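Local coordinates for beta-lactamase (Sebaldella termitidis, PDB 6N1N), which probably hydrolyses beta-lactam antibiotics to substituted beta-amino acids, as a class D serine beta-lactamase that confers antibiotic resistance, at residues 216-220 with 238-243; 85-91 with 98-103; 119-123 with 161-165; 45-49 with 195-200; 27-31 with 155-159. All coordinates share one frame. Numbering follows the deposited sequence.

Contact 1. Residues 216-220 with 238-243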
# COMPACT_ATOMS: atom_id res chain seq x y z
N PHE A 216 0.78 9.21 -1.58
CA PHE A 216 1.54 8.78 -2.75
C PHE A 216 1.22 7.35 -3.16
O PHE A 216 0.87 6.51 -2.35
CB PHE A 216 3.07 8.91 -2.52
CG PHE A 216 3.61 8.06 -1.41
CD1 PHE A 216 4.08 6.78 -1.65
CD2 PHE A 216 3.63 8.53 -0.13
CE1 PHE A 216 4.57 6.00 -0.62
CE2 PHE A 216 4.13 7.76 0.90
CZ PHE A 216 4.58 6.48 0.65
N ALA A 217 1.35 7.11 -4.45
CA ALA A 217 1.26 5.75 -4.98
C ALA A 217 2.27 5.67 -6.11
O ALA A 217 2.10 6.30 -7.15
CB ALA A 217 -0.15 5.41 -5.46
N VAL A 218 3.34 4.95 -5.86
CA VAL A 218 4.37 4.66 -6.84
C VAL A 218 4.09 3.26 -7.36
O VAL A 218 3.83 2.34 -6.57
CB VAL A 218 5.77 4.76 -6.21
CG1 VAL A 218 6.82 4.13 -7.13
CG2 VAL A 218 6.12 6.17 -5.90
N ARG A 219 4.10 3.09 -8.67
CA ARG A 219 3.87 1.77 -9.22
C ARG A 219 4.77 1.60 -10.43
O ARG A 219 4.54 2.19 -11.49
CB ARG A 219 2.41 1.53 -9.58
CG ARG A 219 2.18 0.08 -9.92
CD ARG A 219 0.76 -0.21 -10.29
NE ARG A 219 0.28 0.56 -11.43
CZ ARG A 219 -1.01 0.68 -11.76
NH1 ARG A 219 -1.98 0.09 -11.02
NH2 ARG A 219 -1.33 1.41 -12.81
N ILE A 220 5.76 0.75 -10.25
CA ILE A 220 6.77 0.46 -11.25
C ILE A 220 6.30 -0.72 -12.07
O ILE A 220 5.81 -1.72 -11.53
CB ILE A 220 8.11 0.13 -10.56
CG1 ILE A 220 8.60 1.38 -9.81
CG2 ILE A 220 9.14 -0.40 -11.55
CD1 ILE A 220 9.69 1.08 -8.83
N LEU A 238 13.40 5.53 -4.80
CA LEU A 238 12.79 6.27 -5.90
C LEU A 238 11.72 7.23 -5.39
O LEU A 238 11.63 8.39 -5.83
CB LEU A 238 12.17 5.28 -6.90
CG LEU A 238 11.53 5.84 -8.17
CD1 LEU A 238 11.41 4.72 -9.22
CD2 LEU A 238 10.15 6.47 -7.96
N THR A 239 10.87 6.76 -4.48
CA THR A 239 9.84 7.60 -3.88
C THR A 239 10.47 8.80 -3.17
O THR A 239 10.01 9.94 -3.31
CB THR A 239 8.99 6.74 -2.94
OG1 THR A 239 8.52 5.59 -3.66
CG2 THR A 239 7.81 7.49 -2.41
N MSE A 240 11.55 8.56 -2.40
CA MSE A 240 12.19 9.65 -1.67
C MSE A 240 12.82 10.65 -2.63
O MSE A 240 12.80 11.85 -2.36
CB MSE A 240 13.28 9.13 -0.71
CG MSE A 240 12.77 8.07 0.28
SE MSE A 240 11.28 8.65 1.41
CE MSE A 240 12.33 9.48 2.84
N MSE A 241 13.37 10.15 -3.73
CA MSE A 241 13.90 11.05 -4.76
C MSE A 241 12.81 11.94 -5.36
O MSE A 241 13.06 13.13 -5.58
CB MSE A 241 14.60 10.24 -5.87
CG MSE A 241 15.91 9.69 -5.40
SE MSE A 241 16.63 8.44 -6.72
CE MSE A 241 16.17 9.46 -8.26
N ALA A 242 11.64 11.38 -5.63
CA ALA A 242 10.52 12.18 -6.10
C ALA A 242 10.15 13.25 -5.07
O ALA A 242 9.93 14.41 -5.43
CB ALA A 242 9.32 11.30 -6.41
N PHE A 243 10.09 12.87 -3.78
CA PHE A 243 9.79 13.87 -2.75
C PHE A 243 10.83 15.00 -2.75
O PHE A 243 10.48 16.18 -2.66
CB PHE A 243 9.75 13.24 -1.35
CG PHE A 243 8.64 12.23 -1.12
CD1 PHE A 243 7.46 12.23 -1.86
CD2 PHE A 243 8.78 11.28 -0.11
CE1 PHE A 243 6.46 11.28 -1.59
CE2 PHE A 243 7.77 10.35 0.14
CZ PHE A 243 6.62 10.37 -0.60
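Strand 216-220 and helix 238-243 pass each other with their axes 10.0 Å apart at closest approach and their N-to-C directions at 129°, so the helix runs obliquely, closer to antiparallel than to parallel. The backbones are nearest at V218 and T239, whose CA atoms lie 6.9 Å apart. F216, V218 and I220 direct their CA-to-CB bonds toward the helix, whereas A217 points away. At one end the edge of the F243 ring meets the face of the F216 ring in a T-shaped pair, with centroids 5.4 Å apart and planes at 75°. T239 CG2 sits over the F216 ring as well, 4.2 Å from its centroid, in a CH-pi contact. The hydroxyl T239 OG1 lies 3.3 Å from V218 CG2, but its hydrogen bond goes back to R235 O within the helix, so its polar end is already satisfied where it faces the apolar strand. L238 closes the other end, with CD2 4.2 Å from V218 CG1 and CD1 4.0 Å from I220 CD1. In the alpha/beta core of the penicillin-binding transpeptidase fold, the C-terminal helix 228-245 thus lies on the sheet at strand 212-222, with helix 11-18 beside it contributing I15 and F16 to L238.

Contact 2. Residues 85-91 with 98-103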
# COMPACT_ATOMS: atom_id res chain seq x y z
N ASN A 85 12.22 -14.38 9.30
CA ASN A 85 11.36 -13.63 10.22
C ASN A 85 9.91 -14.13 10.19
O ASN A 85 9.13 -13.78 11.09
CB ASN A 85 11.37 -12.14 9.88
CG ASN A 85 12.56 -11.39 10.47
OD1 ASN A 85 13.12 -11.80 11.47
ND2 ASN A 85 12.93 -10.30 9.83
N TRP A 86 9.51 -14.89 9.16
CA TRP A 86 8.16 -15.45 9.11
C TRP A 86 8.01 -16.69 9.96
O TRP A 86 6.89 -17.13 10.20
CB TRP A 86 7.77 -15.84 7.68
CG TRP A 86 7.63 -14.71 6.71
CD1 TRP A 86 7.63 -13.37 7.00
CD2 TRP A 86 7.50 -14.81 5.29
NE1 TRP A 86 7.49 -12.65 5.84
CE2 TRP A 86 7.40 -13.51 4.78
CE3 TRP A 86 7.46 -15.90 4.39
CZ2 TRP A 86 7.28 -13.24 3.42
CZ3 TRP A 86 7.31 -15.63 3.04
CH2 TRP A 86 7.22 -14.32 2.57
N ASN A 87 9.11 -17.30 10.38
CA ASN A 87 9.10 -18.65 10.94
C ASN A 87 9.00 -18.62 12.47
O ASN A 87 9.83 -19.18 13.20
CB ASN A 87 10.34 -19.40 10.47
CG ASN A 87 10.34 -19.67 8.98
OD1 ASN A 87 9.28 -19.84 8.36
ND2 ASN A 87 11.52 -19.71 8.38
N LYS A 88 7.94 -17.96 12.95
CA LYS A 88 7.65 -17.80 14.37
C LYS A 88 6.24 -17.26 14.50
O LYS A 88 5.66 -16.77 13.53
CB LYS A 88 8.64 -16.85 15.03
CG LYS A 88 8.67 -15.48 14.40
CD LYS A 88 9.76 -14.61 15.00
CE LYS A 88 9.99 -13.36 14.16
NZ LYS A 88 10.73 -12.28 14.89
N ASP A 89 5.69 -17.36 15.72
CA ASP A 89 4.41 -16.70 15.98
C ASP A 89 4.58 -15.21 15.69
O ASP A 89 5.63 -14.62 15.99
CB ASP A 89 3.97 -16.92 17.43
CG ASP A 89 3.62 -18.37 17.75
OD1 ASP A 89 3.50 -19.21 16.82
OD2 ASP A 89 3.47 -18.66 18.95
N LEU A 90 3.56 -14.60 15.10
CA LEU A 90 3.61 -13.20 14.74
C LEU A 90 2.34 -12.49 15.17
O LEU A 90 1.24 -13.04 15.07
CB LEU A 90 3.78 -13.00 13.22
CG LEU A 90 5.02 -13.55 12.53
CD1 LEU A 90 4.91 -13.46 11.01
CD2 LEU A 90 6.27 -12.81 12.99
N ASN A 91 2.50 -11.26 15.63
CA ASN A 91 1.37 -10.37 15.85
C ASN A 91 1.19 -9.46 14.63
O ASN A 91 1.97 -9.47 13.68
CB ASN A 91 1.55 -9.58 17.15
CG ASN A 91 2.76 -8.66 17.13
OD1 ASN A 91 3.07 -8.02 16.13
ND2 ASN A 91 3.46 -8.60 18.27
N TYR A 98 6.99 -7.33 8.35
CA TYR A 98 7.66 -8.39 7.62
C TYR A 98 6.92 -8.81 6.35
O TYR A 98 7.42 -9.68 5.63
CB TYR A 98 7.82 -9.64 8.50
CG TYR A 98 8.57 -9.44 9.78
CD1 TYR A 98 9.61 -8.53 9.87
CD2 TYR A 98 8.23 -10.18 10.91
CE1 TYR A 98 10.29 -8.36 11.06
CE2 TYR A 98 8.90 -10.02 12.08
CZ TYR A 98 9.93 -9.12 12.16
OH TYR A 98 10.58 -8.99 13.36
N SER A 99 5.73 -8.27 6.13
CA SER A 99 4.90 -8.67 5.00
C SER A 99 4.67 -10.18 5.01
O SER A 99 4.83 -10.87 4.00
CB SER A 99 5.53 -8.20 3.70
OG SER A 99 5.76 -6.80 3.78
N ALA A 100 4.27 -10.69 6.17
CA ALA A 100 4.08 -12.12 6.39
C ALA A 100 2.74 -12.57 5.80
O ALA A 100 1.70 -12.47 6.45
CB ALA A 100 4.18 -12.47 7.87
N LEU A 101 2.78 -13.07 4.57
CA LEU A 101 1.55 -13.47 3.90
C LEU A 101 0.78 -14.49 4.71
O LEU A 101 -0.45 -14.41 4.81
CB LEU A 101 1.87 -14.02 2.50
CG LEU A 101 0.65 -14.51 1.72
CD1 LEU A 101 -0.37 -13.41 1.40
CD2 LEU A 101 1.12 -15.20 0.44
N TRP A 102 1.47 -15.45 5.35
CA TRP A 102 0.74 -16.52 6.04
C TRP A 102 -0.19 -15.98 7.11
O TRP A 102 -1.29 -16.52 7.31
CB TRP A 102 1.70 -17.56 6.63
CG TRP A 102 2.51 -17.20 7.92
CD1 TRP A 102 3.85 -16.88 7.97
CD2 TRP A 102 2.04 -17.16 9.27
NE1 TRP A 102 4.23 -16.65 9.27
CE2 TRP A 102 3.14 -16.82 10.09
CE3 TRP A 102 0.80 -17.40 9.88
CZ2 TRP A 102 3.04 -16.71 11.47
CZ3 TRP A 102 0.70 -17.28 11.25
CH2 TRP A 102 1.81 -16.93 12.03
N PHE A 103 0.20 -14.90 7.80
CA PHE A 103 -0.60 -14.33 8.86
C PHE A 103 -1.89 -13.75 8.30
O PHE A 103 -2.98 -13.98 8.85
CB PHE A 103 0.23 -13.27 9.59
CG PHE A 103 -0.50 -12.45 10.64
CD1 PHE A 103 -0.24 -12.65 11.99
CD2 PHE A 103 -1.35 -11.41 10.27
CE1 PHE A 103 -0.85 -11.87 12.95
CE2 PHE A 103 -1.98 -10.63 11.24
CZ PHE A 103 -1.72 -10.86 12.57
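Two tryptophan indoles tie these segments together by donating to backbone carbonyls in opposite directions: W102 NE1 to W86 O at 2.9 Å, and W86 NE1 to Y98 O at 3.0 Å, the latter almost linear at 178°. The carbonyl of Y98 belongs to the C-terminal end of helix 92-98, which S99 closes with positive phi in a Schellman motif. S99, A100 and L101 probably correspond to the Ser-X-Val motif of class D beta-lactamases, here with leucine in the last place. S99 OG is hydrogen-bonded to K189 NZ, and its side chain lies about 5 Å from that of S51, the predicted acylated serine. The 85-91 loop therefore packs behind a wall of the active site. A100 CA rests over the five-membered ring of W86, 3.9 Å from its centroid, and N85 CB sits almost on the normal of the Y98 ring, 3.7 Å from the centroid; both are CH-pi contacts. L90 fills the space between Y98, A100 and W102: CD2 is 3.9 Å from Y98 CD2, and CD1 is 3.4 Å from A100 CB and 3.8 Å from W102 CZ2. Beyond it, L90 O meets the edge of the F103 ring, 3.2 Å from F103 CE1.

Contact 3. Residues 119-123 with 161-165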
# COMPACT_ATOMS: atom_id res chain seq x y z
N TYR A 119 -16.48 -4.39 3.17
CA TYR A 119 -15.36 -3.48 3.39
C TYR A 119 -14.81 -2.91 2.09
O TYR A 119 -14.45 -1.74 2.03
CB TYR A 119 -14.26 -4.19 4.18
CG TYR A 119 -14.55 -4.25 5.66
CD1 TYR A 119 -14.42 -3.12 6.46
CD2 TYR A 119 -14.97 -5.43 6.27
CE1 TYR A 119 -14.68 -3.17 7.82
CE2 TYR A 119 -15.23 -5.49 7.63
CZ TYR A 119 -15.09 -4.35 8.39
OH TYR A 119 -15.37 -4.42 9.74
N LEU A 120 -14.73 -3.73 1.03
CA LEU A 120 -14.25 -3.22 -0.24
C LEU A 120 -15.18 -2.13 -0.78
O LEU A 120 -14.71 -1.17 -1.40
CB LEU A 120 -14.08 -4.37 -1.24
CG LEU A 120 -13.06 -5.44 -0.83
CD1 LEU A 120 -13.00 -6.53 -1.89
CD2 LEU A 120 -11.65 -4.91 -0.57
N LYS A 121 -16.48 -2.24 -0.50
CA LYS A 121 -17.43 -1.19 -0.88
C LYS A 121 -17.22 0.07 -0.04
O LYS A 121 -17.12 1.18 -0.58
CB LYS A 121 -18.85 -1.72 -0.74
CG LYS A 121 -19.94 -0.71 -1.10
CD LYS A 121 -21.32 -1.37 -1.07
CE LYS A 121 -22.46 -0.36 -0.95
NZ LYS A 121 -22.98 0.10 -2.27
N GLU A 122 -17.15 -0.09 1.28
CA GLU A 122 -16.89 1.03 2.18
C GLU A 122 -15.61 1.75 1.80
O GLU A 122 -15.55 2.99 1.83
CB GLU A 122 -16.83 0.48 3.61
CG GLU A 122 -16.45 1.46 4.72
CD GLU A 122 -17.56 2.40 5.11
OE1 GLU A 122 -18.67 2.26 4.56
OE2 GLU A 122 -17.33 3.29 5.95
N PHE A 123 -14.58 1.00 1.43
CA PHE A 123 -13.26 1.53 1.12
C PHE A 123 -13.12 2.02 -0.32
O PHE A 123 -12.05 2.55 -0.67
CB PHE A 123 -12.19 0.45 1.38
CG PHE A 123 -11.99 0.08 2.82
CD1 PHE A 123 -12.57 0.81 3.84
CD2 PHE A 123 -11.21 -1.02 3.14
CE1 PHE A 123 -12.36 0.46 5.17
CE2 PHE A 123 -11.02 -1.37 4.46
CZ PHE A 123 -11.60 -0.62 5.47
N LYS A 161 -12.74 8.64 7.68
CA LYS A 161 -14.09 8.72 7.15
C LYS A 161 -14.83 7.39 7.13
O LYS A 161 -16.08 7.38 7.06
CB LYS A 161 -14.05 9.27 5.72
CG LYS A 161 -13.72 10.77 5.62
CD LYS A 161 -14.75 11.63 6.32
CE LYS A 161 -15.05 12.90 5.53
NZ LYS A 161 -13.86 13.79 5.40
N PHE A 162 -14.11 6.27 7.15
CA PHE A 162 -14.75 4.97 7.15
C PHE A 162 -15.36 4.70 8.52
O PHE A 162 -14.89 5.20 9.54
CB PHE A 162 -13.74 3.87 6.82
CG PHE A 162 -12.97 4.09 5.55
CD1 PHE A 162 -13.61 4.42 4.38
CD2 PHE A 162 -11.58 3.94 5.53
CE1 PHE A 162 -12.87 4.61 3.20
CE2 PHE A 162 -10.85 4.11 4.34
CZ PHE A 162 -11.50 4.44 3.19
N MSE A 163 -16.42 3.89 8.54
CA MSE A 163 -17.05 3.52 9.79
C MSE A 163 -16.25 2.41 10.49
O MSE A 163 -16.57 1.23 10.39
CB MSE A 163 -18.50 3.10 9.55
CG MSE A 163 -19.36 4.22 8.96
SE MSE A 163 -19.43 5.84 10.07
CE MSE A 163 -20.08 5.01 11.71
N LEU A 164 -15.19 2.83 11.17
CA LEU A 164 -14.34 1.95 11.94
C LEU A 164 -14.18 2.58 13.32
O LEU A 164 -14.35 3.78 13.48
CB LEU A 164 -12.95 1.78 11.31
CG LEU A 164 -12.94 1.43 9.82
CD1 LEU A 164 -11.55 1.60 9.22
CD2 LEU A 164 -13.45 0.02 9.61
N SER A 165 -13.77 1.77 14.29
CA SER A 165 -13.62 2.28 15.64
C SER A 165 -12.34 3.11 15.81
O SER A 165 -11.37 3.00 15.05
CB SER A 165 -13.58 1.12 16.64
OG SER A 165 -12.35 0.42 16.53
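A glutamate near the end of a helix reaches across to hold a backbone amide at the centre of an inverse gamma turn. E122 OE2 accepts a hydrogen bond from M163 N at 2.8 Å, while the turn itself is closed by L164 N donating to F162 O at 2.9 Å. The carboxylate also lies over the start of this turn, with OE2 3.3 Å from F162 CA. Both segments belong to the helical part of the penicillin-binding transpeptidase fold: 119-123 lies on helix 113-122, and the loop 161-165 connects helix 147-159 to helix 166-175. Next to the polar contact, F123 CE1 approaches one face of the F162 ring, 3.6 Å from F162 CD2; the two planes meet obliquely at 48°, and F153 adds a third ring on F123. L164 reaches in beside them, with CD2 3.9 Å from Y119 CE1 at that ring's edge and CD1 4.3 Å from F123 CE1. The phenol of Y119 is hydrogen-bonded to E64.

Contact 4. Residues 45-49 with 195-200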
# COMPACT_ATOMS: atom_id res chain seq x y z
N ILE A 45 -5.06 3.25 -14.27
CA ILE A 45 -5.02 1.83 -14.65
C ILE A 45 -4.96 0.95 -13.40
O ILE A 45 -4.07 1.09 -12.56
CB ILE A 45 -3.83 1.56 -15.58
CG1 ILE A 45 -3.99 2.36 -16.89
CG2 ILE A 45 -3.70 0.09 -15.87
CD1 ILE A 45 -2.76 2.32 -17.77
N ARG A 46 -5.91 -0.00 -13.32
CA ARG A 46 -5.97 -0.90 -12.17
C ARG A 46 -5.04 -2.10 -12.35
O ARG A 46 -4.95 -2.67 -13.45
CB ARG A 46 -7.39 -1.42 -11.98
CG ARG A 46 -8.37 -0.35 -11.51
CD ARG A 46 -9.76 -0.92 -11.35
NE ARG A 46 -10.70 0.02 -10.75
CZ ARG A 46 -12.02 -0.02 -10.93
NH1 ARG A 46 -12.59 -0.94 -11.70
NH2 ARG A 46 -12.77 0.87 -10.32
N ARG A 47 -4.36 -2.48 -11.26
CA ARG A 47 -3.56 -3.70 -11.21
C ARG A 47 -3.74 -4.33 -9.83
O ARG A 47 -4.20 -3.68 -8.89
CB ARG A 47 -2.09 -3.45 -11.49
CG ARG A 47 -1.86 -2.88 -12.88
CD ARG A 47 -0.44 -2.97 -13.27
NE ARG A 47 -0.16 -2.50 -14.62
CZ ARG A 47 -0.07 -3.27 -15.70
NH1 ARG A 47 -0.27 -4.58 -15.63
NH2 ARG A 47 0.25 -2.73 -16.87
N LEU A 48 -3.34 -5.61 -9.69
CA LEU A 48 -3.48 -6.29 -8.41
C LEU A 48 -2.75 -5.50 -7.32
O LEU A 48 -1.69 -4.91 -7.58
CB LEU A 48 -2.96 -7.73 -8.46
CG LEU A 48 -1.46 -8.04 -8.27
CD1 LEU A 48 -1.30 -9.57 -8.12
CD2 LEU A 48 -0.66 -7.54 -9.42
N PRO A 49 -3.33 -5.42 -6.11
CA PRO A 49 -2.67 -4.67 -5.03
C PRO A 49 -1.50 -5.39 -4.38
O PRO A 49 -0.64 -4.72 -3.78
CB PRO A 49 -3.79 -4.48 -4.01
CG PRO A 49 -4.71 -5.67 -4.26
CD PRO A 49 -4.71 -5.80 -5.75
N GLU A 195 1.57 -9.50 -13.66
CA GLU A 195 0.43 -9.69 -14.56
C GLU A 195 0.99 -9.91 -15.97
O GLU A 195 1.56 -8.99 -16.57
CB GLU A 195 -0.50 -8.48 -14.54
CG GLU A 195 -1.21 -8.29 -13.20
CD GLU A 195 -2.12 -7.09 -13.17
OE1 GLU A 195 -2.10 -6.31 -14.14
OE2 GLU A 195 -2.85 -6.95 -12.17
N GLY A 196 0.79 -11.11 -16.49
CA GLY A 196 1.36 -11.41 -17.81
C GLY A 196 2.87 -11.37 -17.75
O GLY A 196 3.50 -12.06 -16.96
N ALA A 197 3.48 -10.53 -18.60
CA ALA A 197 4.93 -10.40 -18.67
C ALA A 197 5.44 -9.22 -17.88
O ALA A 197 6.64 -8.93 -17.93
CB ALA A 197 5.38 -10.26 -20.12
N GLU A 198 4.56 -8.51 -17.18
CA GLU A 198 4.90 -7.28 -16.50
C GLU A 198 4.95 -7.49 -14.99
O GLU A 198 3.94 -7.86 -14.37
CB GLU A 198 3.89 -6.19 -16.85
CG GLU A 198 3.88 -5.87 -18.34
CD GLU A 198 2.96 -4.74 -18.66
OE1 GLU A 198 1.75 -4.84 -18.36
OE2 GLU A 198 3.45 -3.73 -19.20
N ASN A 199 6.12 -7.25 -14.40
CA ASN A 199 6.24 -7.19 -12.95
C ASN A 199 5.73 -5.85 -12.45
O ASN A 199 6.04 -4.81 -13.02
CB ASN A 199 7.69 -7.37 -12.52
CG ASN A 199 8.26 -8.72 -12.93
OD1 ASN A 199 7.66 -9.74 -12.68
ND2 ASN A 199 9.43 -8.72 -13.54
N ILE A 200 4.95 -5.89 -11.37
CA ILE A 200 4.25 -4.75 -10.81
C ILE A 200 4.83 -4.52 -9.41
O ILE A 200 4.72 -5.39 -8.54
CB ILE A 200 2.73 -4.97 -10.73
CG1 ILE A 200 2.15 -5.50 -12.05
CG2 ILE A 200 2.02 -3.69 -10.24
CD1 ILE A 200 2.37 -4.65 -13.21
O HOH W 1 -4.34 -5.18 -15.01
O HOH W 2 0.26 -7.07 -17.72
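R47 reaches across to the hairpin with a nearly extended side chain: chi1 is m, chi2 and chi3 are both t, and chi4 at -96° turns the guanidinium across the line of the chain. That last rotation sets its two terminal nitrogens against two glutamates, NH1 in a salt bridge with E195 OE1 at 2.9 Å and NH2 in another with E198 OE1 at 3.0 Å. Both acids leave the backbone with chi1 m and chi2 t. The extended E195 chain also lets its other oxygen, OE2, accept from L48 N at 2.9 Å; OE2 pairs with K144 as well. I200, m at both chi angles, brings CD1 over one face of the guanidinium and to 3.3 Å from R47 CD. L48, with chi1 at 83°, approaches with CD2, 3.6 Å from E195 OE2 and 4.4 Å from I200 CG1. Two waters complete the polar layer: one donates to R46 O and E195 OE1, the other to E195 O and E198 OE1 while accepting from R47 NH1. E195 to E198 is a type II' turn with G196 at its second position, closed by E195 N to E198 O at 3.0 Å and E198 N to E195 O at 3.1 Å: a two-residue beta-hairpin between sheet strands 184-195 and 198-209, clasped to the loop that leads to S51, the predicted acylated serine.

Contact 5. Residues 27-31 with 155-159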
# COMPACT_ATOMS: atom_id res chain seq x y z
N ILE A 27 1.15 11.72 -6.60
CA ILE A 27 1.17 12.31 -5.28
C ILE A 27 0.01 13.28 -5.16
O ILE A 27 -0.34 13.97 -6.12
CB ILE A 27 2.53 13.01 -5.03
CG1 ILE A 27 3.66 11.98 -4.95
CG2 ILE A 27 2.50 13.85 -3.76
CD1 ILE A 27 5.02 12.58 -5.13
N TYR A 28 -0.60 13.32 -3.98
CA TYR A 28 -1.64 14.29 -3.66
C TYR A 28 -1.20 15.11 -2.46
O TYR A 28 -0.98 14.57 -1.37
CB TYR A 28 -2.97 13.61 -3.36
CG TYR A 28 -4.10 14.57 -3.05
CD1 TYR A 28 -4.67 15.33 -4.05
CD2 TYR A 28 -4.59 14.69 -1.78
CE1 TYR A 28 -5.71 16.21 -3.78
CE2 TYR A 28 -5.63 15.55 -1.48
CZ TYR A 28 -6.19 16.31 -2.48
OH TYR A 28 -7.23 17.18 -2.22
N ASP A 29 -1.06 16.41 -2.69
CA ASP A 29 -0.80 17.42 -1.67
C ASP A 29 -2.12 17.77 -1.00
O ASP A 29 -3.01 18.36 -1.61
CB ASP A 29 -0.12 18.60 -2.38
CG ASP A 29 0.08 19.82 -1.49
OD1 ASP A 29 -0.62 19.95 -0.48
OD2 ASP A 29 0.92 20.67 -1.85
N TYR A 30 -2.26 17.39 0.27
CA TYR A 30 -3.53 17.45 0.98
C TYR A 30 -3.96 18.88 1.30
O TYR A 30 -5.11 19.27 1.04
CB TYR A 30 -3.41 16.61 2.26
CG TYR A 30 -4.66 16.56 3.09
CD1 TYR A 30 -5.70 15.71 2.76
CD2 TYR A 30 -4.79 17.34 4.22
CE1 TYR A 30 -6.86 15.66 3.54
CE2 TYR A 30 -5.93 17.28 5.00
CZ TYR A 30 -6.95 16.44 4.66
OH TYR A 30 -8.07 16.42 5.44
N LYS A 31 -3.05 19.67 1.88
CA LYS A 31 -3.40 21.03 2.28
C LYS A 31 -3.79 21.88 1.07
O LYS A 31 -4.78 22.63 1.10
CB LYS A 31 -2.22 21.65 3.02
CG LYS A 31 -2.36 23.11 3.33
CD LYS A 31 -1.32 23.55 4.33
CE LYS A 31 0.04 23.67 3.71
NZ LYS A 31 1.05 24.12 4.73
N ILE A 155 -6.53 8.75 1.73
CA ILE A 155 -7.05 10.02 2.24
C ILE A 155 -8.21 9.77 3.20
O ILE A 155 -8.32 10.39 4.27
CB ILE A 155 -7.48 10.94 1.08
CG1 ILE A 155 -6.29 11.37 0.23
CG2 ILE A 155 -8.19 12.18 1.60
CD1 ILE A 155 -6.67 11.97 -1.10
N ASN A 156 -9.14 8.91 2.79
CA ASN A 156 -10.25 8.55 3.65
C ASN A 156 -9.79 7.89 4.95
O ASN A 156 -10.40 8.08 5.99
CB ASN A 156 -11.23 7.64 2.90
CG ASN A 156 -12.14 8.42 1.98
OD1 ASN A 156 -12.63 9.48 2.34
ND2 ASN A 156 -12.36 7.91 0.78
N LEU A 157 -8.74 7.07 4.89
CA LEU A 157 -8.16 6.52 6.12
C LEU A 157 -7.62 7.63 7.01
O LEU A 157 -7.94 7.71 8.21
CB LEU A 157 -7.06 5.49 5.74
CG LEU A 157 -6.43 4.58 6.79
CD1 LEU A 157 -5.45 3.55 6.17
CD2 LEU A 157 -5.71 5.34 7.87
N TYR A 158 -6.81 8.52 6.43
CA TYR A 158 -6.26 9.64 7.18
C TYR A 158 -7.35 10.50 7.82
O TYR A 158 -7.22 10.91 8.98
CB TYR A 158 -5.37 10.48 6.26
CG TYR A 158 -4.83 11.73 6.92
CD1 TYR A 158 -3.79 11.65 7.83
CD2 TYR A 158 -5.36 12.96 6.64
CE1 TYR A 158 -3.29 12.79 8.46
CE2 TYR A 158 -4.88 14.10 7.24
CZ TYR A 158 -3.83 14.01 8.15
OH TYR A 158 -3.36 15.16 8.75
N GLU A 159 -8.40 10.82 7.07
CA GLU A 159 -9.51 11.61 7.59
C GLU A 159 -10.42 10.82 8.50
O GLU A 159 -11.31 11.40 9.14
CB GLU A 159 -10.30 12.20 6.42
CG GLU A 159 -9.56 13.34 5.72
CD GLU A 159 -10.33 13.96 4.57
OE1 GLU A 159 -11.29 13.32 4.09
OE2 GLU A 159 -9.98 15.09 4.18
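The helical segment 155-159 offers side chains from successive turns to the end of strand 22-29 and the residues just after it, the closest CA pair being Y30 and I155 at 8.3 Å. I155 comes first, inserting between two tyrosines: its CD1 lies 3.5 Å from Y28 CD2, and its CG2 meets the edge of the Y30 ring, 4.2 Å from Y30 CE1. One turn later Y158 turns its ring edge to the face of Y30, a T-shaped pair with centroids 5.4 Å apart and planes at 77°; the nearest atoms are Y158 CE2 and Y30 CE2 at 4.0 Å. E159, whose N donates to I155 O at 2.8 Å, brings its carboxylate to the hydroxyl end of the Y30 ring to accept a short hydrogen bond from Y30 OH, 2.6 Å from E159 OE2. Y30, its CA-to-CB bond directed toward the helix, is thus met on a face, along an edge and at its hydroxyl. The other carboxylate oxygen of E159 forms a salt bridge with K161. Around this surface contact, strand 212-222 runs next to strand 22-29 in the sheet and also reaches the helix, through F215 on I155 and V213 on Y158, while Y206 of strand 198-209 adds an edge-to-face ring to Y158. On the helix's other flank, N156 packs on F162 and L157 on I55, so helix 147-159 bridges the sheet and the helical region.

Contacts 1, 4 and 5 share the central sheet. R219 joins contact 1 to contact 4 through a probable hydrogen bond, R219 NH2 to I45 O at 2.8 Å, and I27 of contact 5 packs on contact 1, its CG1 4.0 Å from F216 CB and its CD1 4.0 Å from F243 CE1. Contact 5 continues into contact 3 on the helical side, where N156 O lies 2.9 Å from K161 N. Contact 2 stands apart, its nearest atoms about 10 Å from contact 4, yet it comes closest to the predicted catalytic centre: the S99 side chain is about 5 Å from that of S51, against about 9 Å for L48 of contact 4. Contacts 1, 3 and 5 lie away from S51 and carboxylated K54.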